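Local atomic coordinates of diaminopimelate decarboxylase (Aquifex aeolicus, PDB entry 2P3E), a protein that probably catalyses the pyridoxal 5'-phosphate-dependent decarboxylation of meso-diaminopimelate to L-lysine, the closing step of lysine biosynthesis. Residues 34-39 against 390-395; 62-67 against 81-86; 152-157 against 202-207; 206-211 against 245-250; 239-244 against 276-281. One frame throughout, in Å; residues are numbered along the deposited sequence.

Contact 1 (34-39 against 390-395); sequences TPLYVY and RAAEVL
Ala391 meets Pro35 and Tyr37 where two parallel strands, 36-40 and 392-397, draw together in the mixed beta sheet outside the barrel of this fold-type III decarboxylase. The methyl of Ala391 points at the first segment, its CB 3.3 Å from Pro35 O, an approach that suits so small a side chain. Ala392 gives its carbonyl to the sheet, accepting Tyr37 N at 3.0 Å (Ala392 O), while its short side chain leaves room for Leu36 CD1.

Glu393 shares a face with Tyr37 and Tyr39. Its chain runs extended beyond CG, bringing the acid to the phenol: Tyr39 OH donates to Glu393 OE2 at 2.5 Å, on the anti side of the carboxylate, whose plane stands 74° from the ring. Asn67 also bonds that hydroxyl, and Asn69 holds the other carboxylate oxygen, OE1, which should limit its rotation.

Val394 binds the first strand twice, N to Tyr37 O and O to Tyr39 N, and turns its branches to the face of Leu36 and Val38. There Val394 CG2 meets Val38 CG2 at 3.6 Å. Leu395 returns to the tyrosine face; with CG anti to the backbone N (chi1 176°), its CD1 lies 3.9 Å from Tyr39 CB.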
# COMPACT_ATOMS: atom_id res chain seq x y z
N THR B 34 -0.02 -20.19 0.10
CA THR B 34 0.78 -19.03 0.51
C THR B 34 0.64 -17.93 -0.55
O THR B 34 0.31 -18.24 -1.70
CB THR B 34 2.29 -19.38 0.71
OG1 THR B 34 2.79 -20.02 -0.47
CG2 THR B 34 2.49 -20.30 1.92
N PRO B 35 0.88 -16.65 -0.18
CA PRO B 35 1.14 -16.13 1.17
C PRO B 35 -0.03 -16.39 2.12
O PRO B 35 -1.18 -16.43 1.69
CB PRO B 35 1.29 -14.61 0.95
CG PRO B 35 1.61 -14.46 -0.51
CD PRO B 35 0.88 -15.58 -1.20
N LEU B 36 0.29 -16.58 3.40
CA LEU B 36 -0.70 -16.87 4.44
C LEU B 36 -0.40 -16.09 5.71
O LEU B 36 0.70 -16.20 6.28
CB LEU B 36 -0.71 -18.39 4.76
CG LEU B 36 -1.80 -18.91 5.70
CD1 LEU B 36 -3.17 -18.72 5.06
CD2 LEU B 36 -1.58 -20.40 6.06
N TYR B 37 -1.38 -15.31 6.17
CA TYR B 37 -1.31 -14.70 7.49
C TYR B 37 -1.92 -15.63 8.52
O TYR B 37 -3.08 -16.05 8.40
CB TYR B 37 -2.04 -13.36 7.51
CG TYR B 37 -1.17 -12.17 7.11
CD1 TYR B 37 -1.28 -11.59 5.84
CD2 TYR B 37 -0.25 -11.64 8.01
CE1 TYR B 37 -0.47 -10.47 5.49
CE2 TYR B 37 0.56 -10.56 7.67
CZ TYR B 37 0.44 -9.98 6.41
OH TYR B 37 1.25 -8.89 6.12
N VAL B 38 -1.14 -15.94 9.56
CA VAL B 38 -1.59 -16.86 10.61
C VAL B 38 -1.56 -16.13 11.95
O VAL B 38 -0.54 -15.54 12.29
CB VAL B 38 -0.66 -18.12 10.67
CG1 VAL B 38 -1.16 -19.10 11.76
CG2 VAL B 38 -0.61 -18.82 9.30
N TYR B 39 -2.68 -16.18 12.69
CA TYR B 39 -2.80 -15.50 13.95
C TYR B 39 -3.02 -16.48 15.11
O TYR B 39 -3.70 -17.50 14.96
CB TYR B 39 -3.97 -14.50 13.92
CG TYR B 39 -3.84 -13.43 12.85
CD1 TYR B 39 -3.16 -12.24 13.09
CD2 TYR B 39 -4.39 -13.63 11.58
CE1 TYR B 39 -3.05 -11.26 12.09
CE2 TYR B 39 -4.30 -12.65 10.58
CZ TYR B 39 -3.63 -11.49 10.84
OH TYR B 39 -3.56 -10.55 9.82
N ARG B 390 -4.77 -10.65 -2.39
CA ARG B 390 -4.22 -10.68 -1.04
C ARG B 390 -4.37 -12.05 -0.38
O ARG B 390 -5.15 -12.90 -0.82
CB ARG B 390 -4.82 -9.57 -0.17
CG ARG B 390 -4.48 -8.15 -0.69
CD ARG B 390 -5.06 -7.05 0.18
NE ARG B 390 -6.53 -7.00 0.10
CZ ARG B 390 -7.26 -5.92 0.36
NH1 ARG B 390 -6.66 -4.78 0.71
NH2 ARG B 390 -8.59 -5.96 0.27
N ALA B 391 -3.59 -12.23 0.68
CA ALA B 391 -3.42 -13.52 1.34
C ALA B 391 -4.67 -13.96 2.07
O ALA B 391 -5.47 -13.13 2.52
CB ALA B 391 -2.27 -13.41 2.34
N ALA B 392 -4.81 -15.29 2.25
CA ALA B 392 -5.78 -15.83 3.21
C ALA B 392 -5.28 -15.49 4.63
O ALA B 392 -4.08 -15.28 4.84
CB ALA B 392 -5.91 -17.35 3.05
N GLU B 393 -6.23 -15.41 5.57
CA GLU B 393 -5.91 -15.25 6.98
C GLU B 393 -6.55 -16.39 7.80
O GLU B 393 -7.73 -16.68 7.66
CB GLU B 393 -6.43 -13.91 7.49
CG GLU B 393 -5.70 -12.67 6.91
CD GLU B 393 -6.23 -11.35 7.52
OE1 GLU B 393 -7.44 -11.02 7.34
OE2 GLU B 393 -5.44 -10.63 8.17
N VAL B 394 -5.78 -17.01 8.68
CA VAL B 394 -6.29 -18.10 9.52
C VAL B 394 -6.00 -17.78 10.98
O VAL B 394 -5.01 -17.12 11.28
CB VAL B 394 -5.68 -19.48 9.14
CG1 VAL B 394 -6.12 -19.88 7.72
CG2 VAL B 394 -4.18 -19.45 9.20
N LEU B 395 -6.88 -18.23 11.86
CA LEU B 395 -6.76 -18.01 13.30
C LEU B 395 -6.67 -19.38 14.00
O LEU B 395 -7.59 -20.22 13.89
CB LEU B 395 -7.97 -17.25 13.82
CG LEU B 395 -8.10 -16.99 15.34
CD1 LEU B 395 -7.05 -15.99 15.79
CD2 LEU B 395 -9.50 -16.49 15.64

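Contact 2 (62-67 against 81-86); sequences YAVKAN and AGADIV
Tyr62 and Ala83 are partners in a short parallel strand pairing, continued by Ala63 and Asp84 and held by three backbone hydrogen bonds. Tyr62 bonds both ways: its N donates to Gly82 O at 2.9 Å, and its O accepts from Asp84 N at 2.8 Å. Where strand 59-63 ends and the chain curls into a 3-10 turn, Val64 N still reaches Asp84 O, over a longer 3.2 Å. A water then extends the pairing, accepting from Lys65 N and donating to Asp84 O, which leaves this carbonyl gripped by two donors.

Among apolar contacts, Val64 does the most. Its CG2 branch touches Ala83 CB at 3.9 Å and comes near Ile85 CG2, a branched side chain filling the space beside a small one. On the other face, Ala63 is small enough to let the carboxylate of Asp84 lie alongside, Ala63 CB being 3.6 Å from Asp84 OD2.

One polar side chain, Tyr62, braces the turn. With CG anti to its backbone N (chi1 168°), it swings its ring away from the second segment and under the turn; Tyr62 OH donates to Asn67 O at 2.8 Å, in the carbonyl plane and on a lone pair. Val64 N lies over one face of the same ring.

The amine of Lys65, by similarity the lysine that carries the cofactor though unmodified here, stays 5.4 Å (NZ) from Asp84 OD2, without contact. Strand 59-63, helix 70-78 and strand 82-85 form a beta-alpha-beta crossover of the TIM barrel, with the probable cofactor lysine just past the C-terminal end of its first strand.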
# COMPACT_ATOMS: atom_id res chain seq x y z
N TYR B 62 -9.05 -1.00 21.69
CA TYR B 62 -8.19 -1.56 20.64
C TYR B 62 -8.05 -0.58 19.47
O TYR B 62 -9.04 -0.07 18.96
CB TYR B 62 -8.71 -2.93 20.17
CG TYR B 62 -8.04 -3.39 18.91
CD1 TYR B 62 -6.65 -3.60 18.87
CD2 TYR B 62 -8.78 -3.58 17.74
CE1 TYR B 62 -6.01 -4.00 17.69
CE2 TYR B 62 -8.15 -3.97 16.56
CZ TYR B 62 -6.78 -4.18 16.55
OH TYR B 62 -6.17 -4.57 15.38
N ALA B 63 -6.81 -0.27 19.07
CA ALA B 63 -6.56 0.62 17.93
C ALA B 63 -6.76 -0.17 16.63
O ALA B 63 -5.88 -0.90 16.16
CB ALA B 63 -5.14 1.21 17.98
N VAL B 64 -7.96 -0.02 16.07
CA VAL B 64 -8.40 -0.77 14.90
C VAL B 64 -7.48 -0.59 13.67
O VAL B 64 -7.37 -1.49 12.84
CB VAL B 64 -9.88 -0.44 14.59
CG1 VAL B 64 -10.36 -1.19 13.34
CG2 VAL B 64 -10.76 -0.82 15.82
N LYS B 65 -6.78 0.53 13.59
CA LYS B 65 -5.83 0.76 12.50
C LYS B 65 -4.77 -0.36 12.34
O LYS B 65 -4.28 -0.59 11.23
CB LYS B 65 -5.11 2.12 12.68
CG LYS B 65 -4.34 2.25 14.02
CD LYS B 65 -3.67 3.61 14.09
CE LYS B 65 -3.00 3.75 15.44
NZ LYS B 65 -2.25 5.03 15.48
N ALA B 66 -4.42 -1.03 13.43
CA ALA B 66 -3.38 -2.07 13.39
C ALA B 66 -3.79 -3.29 12.57
O ALA B 66 -2.95 -3.92 11.94
CB ALA B 66 -3.00 -2.51 14.80
N ASN B 67 -5.08 -3.62 12.59
CA ASN B 67 -5.62 -4.83 11.97
C ASN B 67 -7.15 -4.80 12.01
O ASN B 67 -7.73 -4.76 13.09
CB ASN B 67 -5.15 -6.09 12.72
CG ASN B 67 -5.35 -7.36 11.90
OD1 ASN B 67 -6.45 -7.61 11.37
ND2 ASN B 67 -4.31 -8.16 11.77
N ALA B 81 -13.14 -5.24 25.13
CA ALA B 81 -12.33 -4.19 24.49
C ALA B 81 -13.22 -3.10 23.96
O ALA B 81 -14.32 -3.38 23.49
CB ALA B 81 -11.47 -4.75 23.37
N GLY B 82 -12.74 -1.87 24.04
CA GLY B 82 -13.31 -0.78 23.27
C GLY B 82 -12.62 -0.72 21.91
O GLY B 82 -11.84 -1.61 21.55
N ALA B 83 -12.93 0.32 21.16
CA ALA B 83 -12.31 0.55 19.87
C ALA B 83 -11.88 2.01 19.72
O ALA B 83 -12.67 2.94 19.94
CB ALA B 83 -13.22 0.11 18.71
N ASP B 84 -10.61 2.19 19.41
CA ASP B 84 -10.06 3.48 19.00
C ASP B 84 -10.09 3.49 17.48
O ASP B 84 -9.39 2.70 16.83
CB ASP B 84 -8.63 3.63 19.57
CG ASP B 84 -7.77 4.67 18.84
OD1 ASP B 84 -8.26 5.72 18.42
OD2 ASP B 84 -6.56 4.40 18.66
N ILE B 85 -10.94 4.35 16.92
CA ILE B 85 -11.16 4.38 15.48
C ILE B 85 -10.68 5.68 14.87
O ILE B 85 -10.58 6.70 15.57
CB ILE B 85 -12.68 4.16 15.14
CG1 ILE B 85 -13.55 5.32 15.67
CG2 ILE B 85 -13.13 2.77 15.68
CD1 ILE B 85 -14.98 5.40 15.10
N VAL B 86 -10.36 5.65 13.57
CA VAL B 86 -9.91 6.84 12.82
C VAL B 86 -10.68 7.05 11.50
O VAL B 86 -10.30 7.87 10.68
CB VAL B 86 -8.35 6.82 12.55
CG1 VAL B 86 -7.57 6.73 13.87
CG2 VAL B 86 -7.97 5.65 11.66
O HOH W 1 -7.72 3.07 14.67

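Contact 3 (152-157 against 202-207); sequences AIRVNP and HCHIGS
Ala152 brings its small CB to 4.1 Å from His202 N, letting the backbones approach. Ile153 adds the first bond, its O accepting from His202 N at 3.0 Å.

Arg154 carries the contact. Its extended chain runs beside His202 pointing the same way, with Arg154 CG 3.5 Å from His202 ND1, a buried nitrogen without a partner; the other ring nitrogen, NE2, bonds Glu279. At the tip, Arg154 NH2 donates to His204 O at 2.9 Å, on a carbonyl lone pair, and lies at the edge of the His204 ring, whose ND1 bonds Gly243 N, while His204 CB sits over one guanidinium face. A water accepts from both Arg154 NE and His204 N, and Glu130 salt-bridges NH1. A leucine in its place would probably leave His204 O and the carboxylate of Glu130 without their mate, freeing the loop to shift.

Val155 N then bonds His202 O at 2.7 Å, almost straight at 177°. Pro157, rigid and apolar, rests its CG 4.1 Å from Cys203 CB.

This is the parallel pairing of barrel strands 149-156 and 196-202, flanked by strand 126-129, with helix 183-191 packed against Ile153 and Val155 and helix 214-231 against Cys203 and Ile205.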
# COMPACT_ATOMS: atom_id res chain seq x y z
N ALA B 152 -12.81 15.52 23.45
CA ALA B 152 -11.54 15.77 24.10
C ALA B 152 -10.69 16.53 23.10
O ALA B 152 -10.88 16.38 21.89
CB ALA B 152 -10.86 14.46 24.44
N ILE B 153 -9.75 17.32 23.58
CA ILE B 153 -8.75 17.92 22.69
C ILE B 153 -7.52 17.01 22.68
O ILE B 153 -7.05 16.58 23.75
CB ILE B 153 -8.36 19.38 23.11
CG1 ILE B 153 -9.58 20.32 23.11
CG2 ILE B 153 -7.24 19.94 22.20
CD1 ILE B 153 -10.31 20.39 21.80
N ARG B 154 -7.00 16.73 21.49
CA ARG B 154 -5.72 16.03 21.40
C ARG B 154 -4.58 17.00 21.67
O ARG B 154 -4.36 17.94 20.91
CB ARG B 154 -5.49 15.37 20.04
CG ARG B 154 -4.21 14.53 20.12
CD ARG B 154 -3.78 14.00 18.80
NE ARG B 154 -2.51 13.26 18.86
CZ ARG B 154 -2.17 12.33 17.98
NH1 ARG B 154 -2.99 12.02 16.98
NH2 ARG B 154 -1.00 11.70 18.08
N VAL B 155 -3.85 16.73 22.75
CA VAL B 155 -2.75 17.60 23.17
C VAL B 155 -1.41 16.92 22.94
O VAL B 155 -1.29 15.70 23.10
CB VAL B 155 -2.92 18.09 24.66
CG1 VAL B 155 -4.31 18.72 24.88
CG2 VAL B 155 -2.71 16.97 25.65
N ASN B 156 -0.42 17.72 22.52
CA ASN B 156 0.96 17.29 22.35
C ASN B 156 1.78 17.77 23.55
O ASN B 156 2.13 18.95 23.63
CB ASN B 156 1.56 17.90 21.08
CG ASN B 156 0.83 17.49 19.83
OD1 ASN B 156 0.13 16.46 19.80
ND2 ASN B 156 0.98 18.28 18.77
N PRO B 157 2.08 16.86 24.50
CA PRO B 157 2.88 17.29 25.65
C PRO B 157 4.33 17.59 25.24
O PRO B 157 4.86 16.91 24.34
CB PRO B 157 2.85 16.06 26.57
CG PRO B 157 1.75 15.15 26.03
CD PRO B 157 1.72 15.43 24.56
N HIS B 202 -6.93 14.15 25.55
CA HIS B 202 -6.29 13.04 24.83
C HIS B 202 -4.82 13.37 24.54
O HIS B 202 -4.49 14.50 24.17
CB HIS B 202 -7.03 12.75 23.51
CG HIS B 202 -6.39 11.68 22.68
ND1 HIS B 202 -5.96 11.79 21.38
CD2 HIS B 202 -6.14 10.38 23.04
CE1 HIS B 202 -5.47 10.59 20.99
NE2 HIS B 202 -5.58 9.74 22.00
N CYS B 203 -3.96 12.38 24.72
CA CYS B 203 -2.62 12.45 24.15
C CYS B 203 -2.23 11.12 23.53
O CYS B 203 -2.61 10.06 24.01
CB CYS B 203 -1.59 12.90 25.18
SG CYS B 203 -1.25 11.71 26.50
N HIS B 204 -1.52 11.17 22.42
CA HIS B 204 -0.93 9.96 21.85
C HIS B 204 0.47 10.34 21.43
O HIS B 204 0.66 11.02 20.41
CB HIS B 204 -1.74 9.43 20.66
CG HIS B 204 -1.13 8.23 20.00
ND1 HIS B 204 -1.12 6.98 20.59
CD2 HIS B 204 -0.50 8.08 18.81
CE1 HIS B 204 -0.52 6.12 19.79
NE2 HIS B 204 -0.13 6.76 18.70
N ILE B 205 1.45 9.90 22.21
CA ILE B 205 2.81 10.45 22.13
C ILE B 205 3.73 9.85 21.06
O ILE B 205 4.76 10.44 20.75
CB ILE B 205 3.53 10.38 23.49
CG1 ILE B 205 3.76 8.93 23.93
CG2 ILE B 205 2.74 11.20 24.53
CD1 ILE B 205 4.89 8.80 24.97
N GLY B 206 3.36 8.70 20.51
CA GLY B 206 4.20 8.08 19.49
C GLY B 206 3.88 6.61 19.34
O GLY B 206 2.86 6.13 19.86
N SER B 207 4.74 5.90 18.64
CA SER B 207 4.50 4.49 18.37
C SER B 207 5.80 3.69 18.44
O SER B 207 6.90 4.24 18.23
CB SER B 207 3.83 4.32 17.01
OG SER B 207 3.25 3.03 16.92
O HOH W 2 -0.81 13.70 21.30

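Contact 4 (206-211 against 245-250); sequences GSQILD and LGIKYK
Gln208 and Ile247 are joined by two hydrogen bonds through one carboxamide. Gln208 NE2 donates to Ile247 O at 2.9 Å, straight (171°) and in the amide plane, while Gln208 OE1 accepts from Ile247 N at 3.0 Å, tilted 22° from that plane. Glutamine suits the place because it matches the N-H and C=O of a single residue. Its chain, bent at chi2 (48°), turns the amide back to the second segment although CB points away. Tyr249 sets its ring edge against the amide, CE2 lying 3.4 Å from Gln208 OE1, and Ile247 CG1 lies over one face of that ring, offset toward the rim.

Beside this pair the backbones bridge, Gly246 N donating to Ile209 O at 2.8 Å. A side chain on Gly246 would collide with that oxygen, which explains the glycine; Leu210 CD2 packs against Gly246 C at 3.8 Å. A water accepts from Gln208 N and donates to Leu245 O.

Further out, Arg282, by similarity a cofactor and substrate ligand, bonds Tyr249 OH and Ser207 OG.

Every hydrogen bond between the loops joins neutral groups, so the joint probably depends little on pH, while charged Arg282 is held from both loops in the probable active site.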
# COMPACT_ATOMS: atom_id res chain seq x y z
N GLY B 206 3.36 8.70 20.51
CA GLY B 206 4.20 8.08 19.49
C GLY B 206 3.88 6.61 19.34
O GLY B 206 2.86 6.13 19.86
N SER B 207 4.74 5.90 18.64
CA SER B 207 4.50 4.49 18.37
C SER B 207 5.80 3.69 18.44
O SER B 207 6.90 4.24 18.23
CB SER B 207 3.83 4.32 17.01
OG SER B 207 3.25 3.03 16.92
N GLN B 208 5.68 2.40 18.73
CA GLN B 208 6.83 1.50 18.83
C GLN B 208 7.83 2.04 19.86
O GLN B 208 9.02 2.19 19.59
CB GLN B 208 7.45 1.25 17.43
CG GLN B 208 8.63 0.22 17.38
CD GLN B 208 8.35 -1.08 18.12
OE1 GLN B 208 7.20 -1.49 18.30
NE2 GLN B 208 9.43 -1.77 18.53
N ILE B 209 7.32 2.35 21.05
CA ILE B 209 8.13 2.90 22.14
C ILE B 209 8.60 1.75 23.03
O ILE B 209 7.78 1.10 23.70
CB ILE B 209 7.31 3.94 22.96
CG1 ILE B 209 6.92 5.13 22.05
CG2 ILE B 209 8.09 4.42 24.21
CD1 ILE B 209 5.83 6.02 22.61
N LEU B 210 9.91 1.47 23.00
CA LEU B 210 10.51 0.41 23.82
C LEU B 210 10.99 0.85 25.20
O LEU B 210 10.80 0.13 26.18
CB LEU B 210 11.64 -0.29 23.06
CG LEU B 210 11.16 -1.11 21.86
CD1 LEU B 210 12.37 -1.68 21.09
CD2 LEU B 210 10.19 -2.23 22.30
N ASP B 211 11.61 2.05 25.27
CA ASP B 211 11.90 2.74 26.52
C ASP B 211 10.72 3.64 26.87
O ASP B 211 10.50 4.67 26.24
CB ASP B 211 13.20 3.54 26.36
CG ASP B 211 13.42 4.54 27.50
OD1 ASP B 211 12.82 4.38 28.58
OD2 ASP B 211 14.20 5.50 27.29
N LEU B 245 2.90 1.61 23.04
CA LEU B 245 3.84 0.64 23.62
C LEU B 245 4.44 -0.22 22.51
O LEU B 245 3.70 -0.74 21.69
CB LEU B 245 3.17 -0.25 24.66
CG LEU B 245 3.25 0.08 26.16
CD1 LEU B 245 3.09 -1.23 26.93
CD2 LEU B 245 4.55 0.74 26.58
N GLY B 246 5.77 -0.34 22.49
CA GLY B 246 6.45 -1.09 21.44
C GLY B 246 6.50 -2.59 21.67
O GLY B 246 6.23 -3.07 22.77
N ILE B 247 6.87 -3.31 20.62
CA ILE B 247 6.95 -4.76 20.68
C ILE B 247 8.32 -5.20 20.22
O ILE B 247 9.08 -4.44 19.63
CB ILE B 247 5.88 -5.48 19.81
CG1 ILE B 247 6.08 -5.17 18.32
CG2 ILE B 247 4.47 -5.15 20.28
CD1 ILE B 247 5.25 -6.07 17.36
N LYS B 248 8.62 -6.47 20.46
CA LYS B 248 9.88 -7.05 20.03
C LYS B 248 9.84 -7.28 18.53
O LYS B 248 9.04 -8.06 18.03
CB LYS B 248 10.15 -8.35 20.80
CG LYS B 248 11.54 -8.98 20.51
CD LYS B 248 11.58 -10.45 20.96
CE LYS B 248 13.00 -11.01 20.88
NZ LYS B 248 13.87 -10.40 21.94
N TYR B 249 10.71 -6.57 17.81
CA TYR B 249 10.93 -6.87 16.39
C TYR B 249 12.30 -7.54 16.17
O TYR B 249 12.39 -8.54 15.48
CB TYR B 249 10.86 -5.59 15.55
CG TYR B 249 9.46 -5.11 15.25
CD1 TYR B 249 8.63 -5.79 14.34
CD2 TYR B 249 8.97 -3.95 15.85
CE1 TYR B 249 7.33 -5.33 14.04
CE2 TYR B 249 7.67 -3.47 15.56
CZ TYR B 249 6.85 -4.18 14.67
OH TYR B 249 5.58 -3.74 14.38
N LYS B 250 13.34 -6.94 16.75
CA LYS B 250 14.70 -7.44 16.61
C LYS B 250 15.04 -8.42 17.74
O LYS B 250 14.50 -8.30 18.85
CB LYS B 250 15.69 -6.27 16.58
CG LYS B 250 15.55 -5.41 15.35
CD LYS B 250 16.23 -4.08 15.56
CE LYS B 250 16.34 -3.34 14.27
NZ LYS B 250 17.08 -2.07 14.46
O HOH W 3 3.70 0.65 19.14

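Contact 5 (239-244 against 276-281); sequences LDIGGG and IILEPG
Leu239 and Ile276 interlock where strands 238-240 and 275-278 run parallel: Ile276 CD1 reaches Leu239 CB at 4.0 Å, and Ile276 CG2 meets Ile241 CD1 at 4.1 Å, so one branched side chain fills the hollow between two neighbours. The backbone below pairs Ile277 N with Leu239 O and Ile241 N with Ile277 O.

Asp240 takes the other face. Its CG, anti to the backbone N (chi1 -176°), lies alongside Ile277, whose CG2 is 3.7 Å from Asp240 OD2. The carboxylate of Glu279 arrives crosswise, planes 84° apart. Asp240 OD1 accepts from Gly242 N at 3.2 Å, an Asx turn. An alanine here would probably leave Gly242 N without its acceptor and open a gap beside Ile277, setting the Glu279 carboxylate freer to turn.

The glycines make the next hollow. Glu279 OE1, bonded to His202, nestles 3.4 Å from Gly242 CA, and Glu279 N donates to Gly242 O. Gly243 must lack a side chain, because a CB would run into Glu279 O.

A glycine run after one strand, beside a Glu-Pro-Gly segment after its neighbour, is consistent with the cofactor site of a fold-type III TIM barrel, where Gly244 and Glu279 to Gly281 bind pyridoxal phosphate by similarity.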
# COMPACT_ATOMS: atom_id res chain seq x y z
N LEU B 239 -9.41 10.61 30.71
CA LEU B 239 -8.04 10.91 30.30
C LEU B 239 -7.58 9.76 29.44
O LEU B 239 -7.31 8.66 29.93
CB LEU B 239 -7.12 11.07 31.51
CG LEU B 239 -7.43 12.23 32.46
CD1 LEU B 239 -6.41 12.25 33.59
CD2 LEU B 239 -7.49 13.58 31.73
N ASP B 240 -7.54 10.02 28.14
CA ASP B 240 -7.15 9.04 27.15
C ASP B 240 -5.65 9.26 26.86
O ASP B 240 -5.28 10.22 26.20
CB ASP B 240 -8.02 9.22 25.89
CG ASP B 240 -7.76 8.17 24.83
OD1 ASP B 240 -6.68 7.55 24.83
OD2 ASP B 240 -8.65 7.99 23.97
N ILE B 241 -4.81 8.35 27.35
CA ILE B 241 -3.37 8.55 27.29
C ILE B 241 -2.73 7.82 26.11
O ILE B 241 -1.51 7.74 26.01
CB ILE B 241 -2.68 8.25 28.64
CG1 ILE B 241 -2.95 6.81 29.10
CG2 ILE B 241 -3.21 9.22 29.71
CD1 ILE B 241 -2.06 6.36 30.28
N GLY B 242 -3.55 7.30 25.21
CA GLY B 242 -3.07 6.82 23.92
C GLY B 242 -2.52 5.41 23.93
O GLY B 242 -2.69 4.65 24.91
N GLY B 243 -1.87 5.05 22.82
CA GLY B 243 -1.25 3.74 22.71
C GLY B 243 0.25 3.94 22.56
O GLY B 243 0.82 4.85 23.17
N GLY B 244 0.88 3.10 21.75
CA GLY B 244 2.27 3.30 21.38
C GLY B 244 3.31 2.42 22.05
O GLY B 244 4.48 2.49 21.69
N ILE B 276 -9.40 6.36 33.01
CA ILE B 276 -8.25 6.33 32.11
C ILE B 276 -8.63 5.49 30.90
O ILE B 276 -9.33 4.49 31.03
CB ILE B 276 -6.99 5.76 32.81
CG1 ILE B 276 -6.70 6.50 34.15
CG2 ILE B 276 -5.76 5.75 31.85
CD1 ILE B 276 -6.62 8.04 34.04
N ILE B 277 -8.22 5.94 29.72
CA ILE B 277 -8.42 5.19 28.48
C ILE B 277 -7.04 4.95 27.87
O ILE B 277 -6.22 5.86 27.81
CB ILE B 277 -9.33 5.95 27.48
CG1 ILE B 277 -10.69 6.29 28.13
CG2 ILE B 277 -9.54 5.11 26.18
CD1 ILE B 277 -11.65 7.10 27.22
N LEU B 278 -6.79 3.71 27.46
CA LEU B 278 -5.58 3.35 26.71
C LEU B 278 -6.00 2.85 25.33
O LEU B 278 -7.08 2.27 25.18
CB LEU B 278 -4.78 2.24 27.41
CG LEU B 278 -4.19 2.47 28.81
CD1 LEU B 278 -3.30 1.29 29.17
CD2 LEU B 278 -3.37 3.68 28.79
N GLU B 279 -5.13 3.04 24.34
CA GLU B 279 -5.43 2.69 22.94
C GLU B 279 -4.40 1.75 22.27
O GLU B 279 -3.87 2.08 21.21
CB GLU B 279 -5.57 3.96 22.11
CG GLU B 279 -6.56 4.97 22.69
CD GLU B 279 -6.56 6.29 21.96
OE1 GLU B 279 -5.48 6.75 21.52
OE2 GLU B 279 -7.65 6.88 21.85
N PRO B 280 -4.15 0.55 22.85
CA PRO B 280 -3.09 -0.26 22.25
C PRO B 280 -3.52 -0.87 20.91
O PRO B 280 -4.66 -1.34 20.78
CB PRO B 280 -2.88 -1.37 23.29
CG PRO B 280 -4.21 -1.52 23.94
CD PRO B 280 -4.78 -0.13 24.00
N GLY B 281 -2.61 -0.88 19.93
CA GLY B 281 -2.83 -1.60 18.67
C GLY B 281 -1.76 -2.65 18.46
O GLY B 281 -1.99 -3.85 18.64

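How the contacts relate
Contact 1 joins strands from near both ends of the chain and encloses the other four in sequence; it belongs to the mixed sheet, they to the pyridoxal-binding TIM barrel. Contacts 2, 3 and 5 share the parallel barrel sheet, contact 5 lying between the other two, with centres about 10 Å from contact 2 and 9 Å from contact 3. Contact 4 overlaps contact 3 at Gly206 and Ser207, and its segments alternate with those of contact 5, so the loops past strands 196-202 and 238-240 are tied. Contact 1, about 34 Å from contact 3 between centres, touches the barrel through Tyr39 and Asn67 of contact 2. Contacts 2 and 5 bring probable cofactor-site residues together at strand ends.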